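Local coordinates for TcpB (Brucella melitensis, PDB 4LQC), which is a bacterial TIR-domain protein, sharing the fold of the signalling domains of Toll-like receptors and their adaptors, at residues A12-K18 with Y38-L43. The protein carries 2 engineered substitutions. Numbering follows the deposited sequence.
Engineered in segment 12-18: Ala-12 (natural residue Ser), Ile-15 (natural residue Ser).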
loop_
_atom_site.group_PDB
_atom_site.type_symbol
_atom_site.label_atom_id
_atom_site.label_comp_id
_atom_site.label_asym_id
_atom_site.label_seq_id
_atom_site.Cartn_x
_atom_site.Cartn_y
_atom_site.Cartn_z
ATOM N N ALA B 12 -9.759 -13.103 -7.736
ATOM C CA ALA B 12 -8.516 -13.410 -8.422
ATOM C C ALA B 12 -7.340 -12.821 -7.656
ATOM O O ALA B 12 -7.367 -11.662 -7.261
ATOM C CB ALA B 12 -8.550 -12.850 -9.846
ATOM N N HIS B 13 -6.294 -13.615 -7.463
ATOM C CA HIS B 13 -5.197 -13.196 -6.607
ATOM C C HIS B 13 -3.956 -13.995 -6.951
ATOM O O HIS B 13 -4.049 -15.096 -7.503
ATOM C CB HIS B 13 -5.573 -13.510 -5.171
ATOM C CG HIS B 13 -5.910 -14.951 -4.951
ATOM N ND1 HIS B 13 -7.115 -15.500 -5.337
ATOM C CD2 HIS B 13 -5.198 -15.960 -4.396
ATOM C CE1 HIS B 13 -7.133 -16.785 -5.021
ATOM N NE2 HIS B 13 -5.981 -17.090 -4.451
ATOM N N ALA B 14 -2.796 -13.438 -6.636
ATOM C CA ALA B 14 -1.556 -14.186 -6.734
ATOM C C ALA B 14 -1.526 -15.210 -5.603
ATOM O O ALA B 14 -2.098 -14.987 -4.537
ATOM C CB ALA B 14 -0.370 -13.241 -6.637
ATOM N N ILE B 15 -0.875 -16.342 -5.822
ATOM C CA ILE B 15 -0.836 -17.357 -4.778
ATOM C C ILE B 15 -0.195 -16.836 -3.496
ATOM O O ILE B 15 -0.614 -17.194 -2.400
ATOM C CB ILE B 15 -0.106 -18.636 -5.229
ATOM C CG1 ILE B 15 -0.046 -19.637 -4.064
ATOM C CG2 ILE B 15 1.286 -18.303 -5.759
ATOM C CD1 ILE B 15 0.542 -20.980 -4.426
ATOM N N GLU B 16 0.796 -15.961 -3.636
ATOM C CA GLU B 16 1.543 -15.458 -2.490
ATOM C C GLU B 16 0.634 -14.731 -1.516
ATOM O O GLU B 16 0.949 -14.622 -0.332
ATOM C CB GLU B 16 2.671 -14.530 -2.944
ATOM C CG GLU B 16 3.838 -15.238 -3.621
ATOM C CD GLU B 16 3.664 -15.359 -5.123
ATOM O OE1 GLU B 16 2.619 -14.906 -5.654
ATOM O OE2 GLU B 16 4.575 -15.904 -5.792
ATOM N N ASP B 17 -0.492 -14.234 -2.029
ATOM C CA ASP B 17 -1.476 -13.508 -1.227
ATOM C C ASP B 17 -2.559 -14.433 -0.677
ATOM O O ASP B 17 -3.373 -14.012 0.148
ATOM C CB ASP B 17 -2.169 -12.450 -2.087
ATOM C CG ASP B 17 -1.262 -11.303 -2.458
ATOM O OD1 ASP B 17 -0.626 -10.715 -1.548
ATOM O OD2 ASP B 17 -1.193 -10.982 -3.667
ATOM N N LYS B 18 -2.573 -15.678 -1.147
ATOM C CA LYS B 18 -3.716 -16.573 -0.956
ATOM C C LYS B 18 -4.053 -16.853 0.490
ATOM O O LYS B 18 -5.232 -16.874 0.866
ATOM C CB LYS B 18 -3.495 -17.899 -1.678
ATOM C CG LYS B 18 -4.692 -18.831 -1.645
ATOM C CD LYS B 18 -4.458 -20.028 -2.531
ATOM C CE LYS B 18 -5.711 -20.888 -2.604
ATOM N NZ LYS B 18 -6.152 -21.161 -4.010
ATOM N N TYR B 38 -13.077 -18.714 -4.780
ATOM C CA TYR B 38 -11.760 -18.373 -4.269
ATOM C C TYR B 38 -10.688 -19.338 -4.763
ATOM O O TYR B 38 -9.765 -18.936 -5.476
ATOM C CB TYR B 38 -11.872 -18.341 -2.738
ATOM C CG TYR B 38 -10.635 -18.504 -1.896
ATOM C CD1 TYR B 38 -9.463 -17.821 -2.178
ATOM C CD2 TYR B 38 -10.685 -19.280 -0.744
ATOM C CE1 TYR B 38 -8.350 -17.958 -1.360
ATOM C CE2 TYR B 38 -9.599 -19.422 0.064
ATOM C CZ TYR B 38 -8.428 -18.761 -0.235
ATOM O OH TYR B 38 -7.335 -18.912 0.600
ATOM N N ASP B 39 -10.832 -20.614 -4.412
ATOM C CA ASP B 39 -9.790 -21.612 -4.681
ATOM C C ASP B 39 -9.343 -21.746 -6.139
ATOM O O ASP B 39 -8.157 -21.972 -6.392
ATOM C CB ASP B 39 -10.197 -22.994 -4.163
ATOM C CG ASP B 39 -9.169 -24.058 -4.496
ATOM O OD1 ASP B 39 -8.078 -24.041 -3.899
ATOM O OD2 ASP B 39 -9.441 -24.908 -5.360
ATOM N N ALA B 40 -10.282 -21.625 -7.081
ATOM C CA ALA B 40 -9.987 -21.833 -8.504
ATOM C C ALA B 40 -9.496 -20.573 -9.190
ATOM O O ALA B 40 -9.259 -20.558 -10.398
ATOM C CB ALA B 40 -11.218 -22.396 -9.246
ATOM N N TYR B 41 -9.346 -19.507 -8.418
ATOM C CA TYR B 41 -8.963 -18.234 -8.995
ATOM C C TYR B 41 -7.600 -17.767 -8.528
ATOM O O TYR B 41 -7.304 -16.580 -8.540
ATOM C CB TYR B 41 -10.060 -17.194 -8.751
ATOM C CG TYR B 41 -11.289 -17.569 -9.540
ATOM C CD1 TYR B 41 -11.374 -17.268 -10.895
ATOM C CD2 TYR B 41 -12.326 -18.283 -8.962
ATOM C CE1 TYR B 41 -12.468 -17.638 -11.637
ATOM C CE2 TYR B 41 -13.438 -18.654 -9.703
ATOM C CZ TYR B 41 -13.496 -18.331 -11.038
ATOM O OH TYR B 41 -14.579 -18.698 -11.796
ATOM N N THR B 42 -6.763 -18.715 -8.135
ATOM C CA THR B 42 -5.370 -18.400 -7.883
ATOM C C THR B 42 -4.664 -18.228 -9.216
ATOM O O THR B 42 -4.783 -19.065 -10.116
ATOM C CB THR B 42 -4.668 -19.502 -7.083
ATOM O OG1 THR B 42 -5.308 -19.651 -5.812
ATOM C CG2 THR B 42 -3.224 -19.141 -6.865
ATOM N N LEU B 43 -3.935 -17.132 -9.353
ATOM C CA LEU B 43 -3.254 -16.845 -10.606
ATOM C C LEU B 43 -1.796 -17.227 -10.471
ATOM O O LEU B 43 -1.130 -16.852 -9.495
ATOM C CB LEU B 43 -3.383 -15.361 -10.938
ATOM C CG LEU B 43 -4.842 -14.957 -11.143
ATOM C CD1 LEU B 43 -5.035 -13.474 -10.851
ATOM C CD2 LEU B 43 -5.285 -15.313 -12.552
#
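With CG of His-13 between the backbone N and the carbonyl carbon (chi1 56°), Thr-42 CA makes a CH-pi contact over one face of the ring, offset toward the rim, 4.0 Å from the centroid. Lys-18, its CG anti to the backbone N (chi1 -174°), is extended through chi3 and bends at chi4 (127°), which brings NZ to Thr-42 OG1. CD of the lysine and the carbonyl O of Tyr-38 lie in the plane of the imidazole, at its edge. Thr-42 OG1 is approached by two nitrogens: Lys-18 NZ at 2.5 Å, so short that the exact geometry is doubtful, and His-13 NE2 at 3.0 Å. His-13 ND1 is hydrogen-bonded to the carbonyl O of Ile-11, consistent with a set ring orientation. A weak salt bridge joins Lys-18 NZ to Asp-39 OD1 at 3.5 Å, while Tyr-38 OH donates to Lys-18 O (2.9 Å) from above the carbonyl plane. Between the parallel strands, Leu-43 N donates to His-13 O (2.8 Å). The engineered Ala-12 meets Leu-43 CD1 through its CB. The contact closes the beta-alpha-beta unit of strand 7-14, helix 18-31 and edge strand 36-43; Val-22 of that helix packs on His-13 and Tyr-38, and Phe-71 of helix 69-72 on Leu-43.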